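Local atomic coordinates of cystatin-2 (Ornithodoros moubata, PDB entry 3L0R), a protein that inhibits a broad range of cysteine proteinases, including cathepsins L, S, B, C and H, as a secreted salivary cystatin of the soft tick. Residues 30-33 / 34-38. Residues are numbered along the deposited sequence; the frame is centred on the assembly and turned at random.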
loop_
_atom_site.group_PDB
_atom_site.type_symbol
_atom_site.label_atom_id
_atom_site.label_comp_id
_atom_site.label_asym_id
_atom_site.label_seq_id
_atom_site.Cartn_x
_atom_site.Cartn_y
_atom_site.Cartn_z
ATOM N N GLU A 30 -10.161 -9.798 0.038
ATOM C CA GLU A 30 -11.301 -10.372 -0.652
ATOM C C GLU A 30 -10.852 -11.356 -1.748
ATOM O O GLU A 30 -10.002 -11.030 -2.564
ATOM C CB GLU A 30 -12.157 -9.228 -1.221
ATOM C CG GLU A 30 -13.484 -9.631 -1.870
ATOM C CD GLU A 30 -14.200 -8.455 -2.566
ATOM O OE1 GLU A 30 -13.791 -7.279 -2.343
ATOM O OE2 GLU A 30 -15.174 -8.703 -3.332
ATOM N N GLY A 31 -11.422 -12.565 -1.729
ATOM C CA GLY A 31 -11.243 -13.562 -2.789
ATOM C C GLY A 31 -9.833 -14.099 -2.983
ATOM O O GLY A 31 -9.450 -14.455 -4.112
ATOM N N ARG A 32 -9.067 -14.153 -1.886
ATOM C CA ARG A 32 -7.686 -14.649 -1.890
ATOM C C ARG A 32 -7.477 -15.630 -0.759
ATOM O O ARG A 32 -8.052 -15.487 0.318
ATOM C CB ARG A 32 -6.693 -13.533 -1.599
ATOM C CG ARG A 32 -6.694 -12.417 -2.514
ATOM C CD ARG A 32 -6.396 -11.178 -1.737
ATOM N NE ARG A 32 -5.912 -10.149 -2.649
ATOM C CZ ARG A 32 -6.673 -9.337 -3.377
ATOM N NH1 ARG A 32 -7.996 -9.386 -3.314
ATOM N NH2 ARG A 32 -6.084 -8.466 -4.173
ATOM N N GLU A 33 -6.585 -16.576 -1.001
ATOM C CA GLU A 33 -6.104 -17.487 0.024
ATOM C C GLU A 33 -4.958 -16.823 0.820
ATOM O O GLU A 33 -4.837 -17.015 2.025
ATOM C CB GLU A 33 -5.642 -18.770 -0.666
ATOM C CG GLU A 33 -5.117 -19.882 0.224
ATOM C CD GLU A 33 -4.676 -21.094 -0.581
ATOM O OE1 GLU A 33 -4.380 -20.943 -1.788
ATOM O OE2 GLU A 33 -4.615 -22.194 -0.013
ATOM N N PHE A 34 -4.144 -16.015 0.141
ATOM C CA PHE A 34 -2.950 -15.425 0.750
ATOM C C PHE A 34 -2.994 -13.922 0.742
ATOM O O PHE A 34 -3.580 -13.316 -0.157
ATOM C CB PHE A 34 -1.683 -15.866 0.007
ATOM C CG PHE A 34 -1.450 -17.333 0.055
ATOM C CD1 PHE A 34 -0.712 -17.898 1.099
ATOM C CD2 PHE A 34 -1.980 -18.167 -0.931
ATOM C CE1 PHE A 34 -0.489 -19.287 1.166
ATOM C CE2 PHE A 34 -1.760 -19.557 -0.884
ATOM C CZ PHE A 34 -1.013 -20.121 0.174
ATOM N N TYR A 35 -2.347 -13.319 1.730
ATOM C CA TYR A 35 -2.087 -11.902 1.659
ATOM C C TYR A 35 -1.212 -11.631 0.454
ATOM O O TYR A 35 -0.284 -12.404 0.150
ATOM C CB TYR A 35 -1.373 -11.390 2.911
ATOM C CG TYR A 35 -2.223 -11.359 4.160
ATOM C CD1 TYR A 35 -3.162 -10.346 4.366
ATOM C CD2 TYR A 35 -2.061 -12.326 5.155
ATOM C CE1 TYR A 35 -3.953 -10.309 5.555
ATOM C CE2 TYR A 35 -2.832 -12.303 6.325
ATOM C CZ TYR A 35 -3.774 -11.297 6.517
ATOM O OH TYR A 35 -4.508 -11.285 7.673
ATOM N N ASP A 36 -1.515 -10.539 -0.237
ATOM C CA ASP A 36 -0.560 -9.969 -1.179
ATOM C C ASP A 36 0.403 -9.122 -0.365
ATOM O O ASP A 36 0.072 -8.657 0.747
ATOM C CB ASP A 36 -1.255 -9.099 -2.233
ATOM C CG ASP A 36 -2.095 -9.903 -3.208
ATOM O OD1 ASP A 36 -1.729 -11.048 -3.568
ATOM O OD2 ASP A 36 -3.137 -9.366 -3.626
ATOM N N THR A 37 1.592 -8.910 -0.910
ATOM C CA THR A 37 2.555 -8.049 -0.244
ATOM C C THR A 37 3.224 -7.094 -1.230
ATOM O O THR A 37 3.064 -7.210 -2.449
ATOM C CB THR A 37 3.609 -8.883 0.557
ATOM O OG1 THR A 37 4.408 -8.003 1.355
ATOM C CG2 THR A 37 4.503 -9.708 -0.387
ATOM N N VAL A 38 3.992 -6.164 -0.683
ATOM C CA VAL A 38 4.693 -5.184 -1.474
ATOM C C VAL A 38 6.072 -5.685 -1.899
ATOM O O VAL A 38 6.844 -6.170 -1.079
ATOM C CB VAL A 38 4.818 -3.852 -0.714
ATOM C CG1 VAL A 38 5.558 -2.813 -1.563
ATOM C CG2 VAL A 38 3.460 -3.343 -0.346
HETATM O O HOH W 1 -4.025 -6.750 -3.986
#
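Arg-32 and Asp-36 form a salt bridge where, in the cystatin fold, the loop after helix 15-25 runs into the long sheet strand 34-48. Followed outward from the backbone, the arginine first sets CB 3.4 Å from Phe-34 O. Its CG lies beside its own backbone N; CG and CD pass alongside the same Phe-34 O, with CD at 3.9 Å, and a bend at chi2 carries NE to the aspartate. The guanidinium then binds side-on: NE reaches Asp-36 OD2 at 3.0 Å with an N-H...O angle of 155°, and NH2 reaches the same OD2 at 3.1 Å. OD2 lies only 3° out of the guanidinium plane, so both bonds come off the flat edge of the group. The carboxylate plane stands 73° from that of the guanidinium; NE meets OD2 from above the carboxylate plane, NH2 nearly in line with the C-O bond. At the far end, NH1 donates to Glu-30 O at 2.7 Å, within the carbonyl plane, which ties the backbone of the loop to the same group. Held through all three nitrogens, the guanidinium has its rotation fixed. With an alanine here, Asp-36 OD2 is likely to lose its charged mate and Glu-30 O this donor, and the loop to lose that tie.

Next in the chain, Glu-33 and Phe-34 run side by side and point the same way. Glu-33 CG packs 3.6 Å from Phe-34 CE2, while Glu-33 OE2 is engaged in a salt bridge with Lys-66, on strand 52-66; Lys-80 makes a cation-pi contact with the phenylalanine. Back at the salt bridge, one water donates to Asp-36 OD2 at 2.8 Å and accepts a weak bond from Arg-32 NH2.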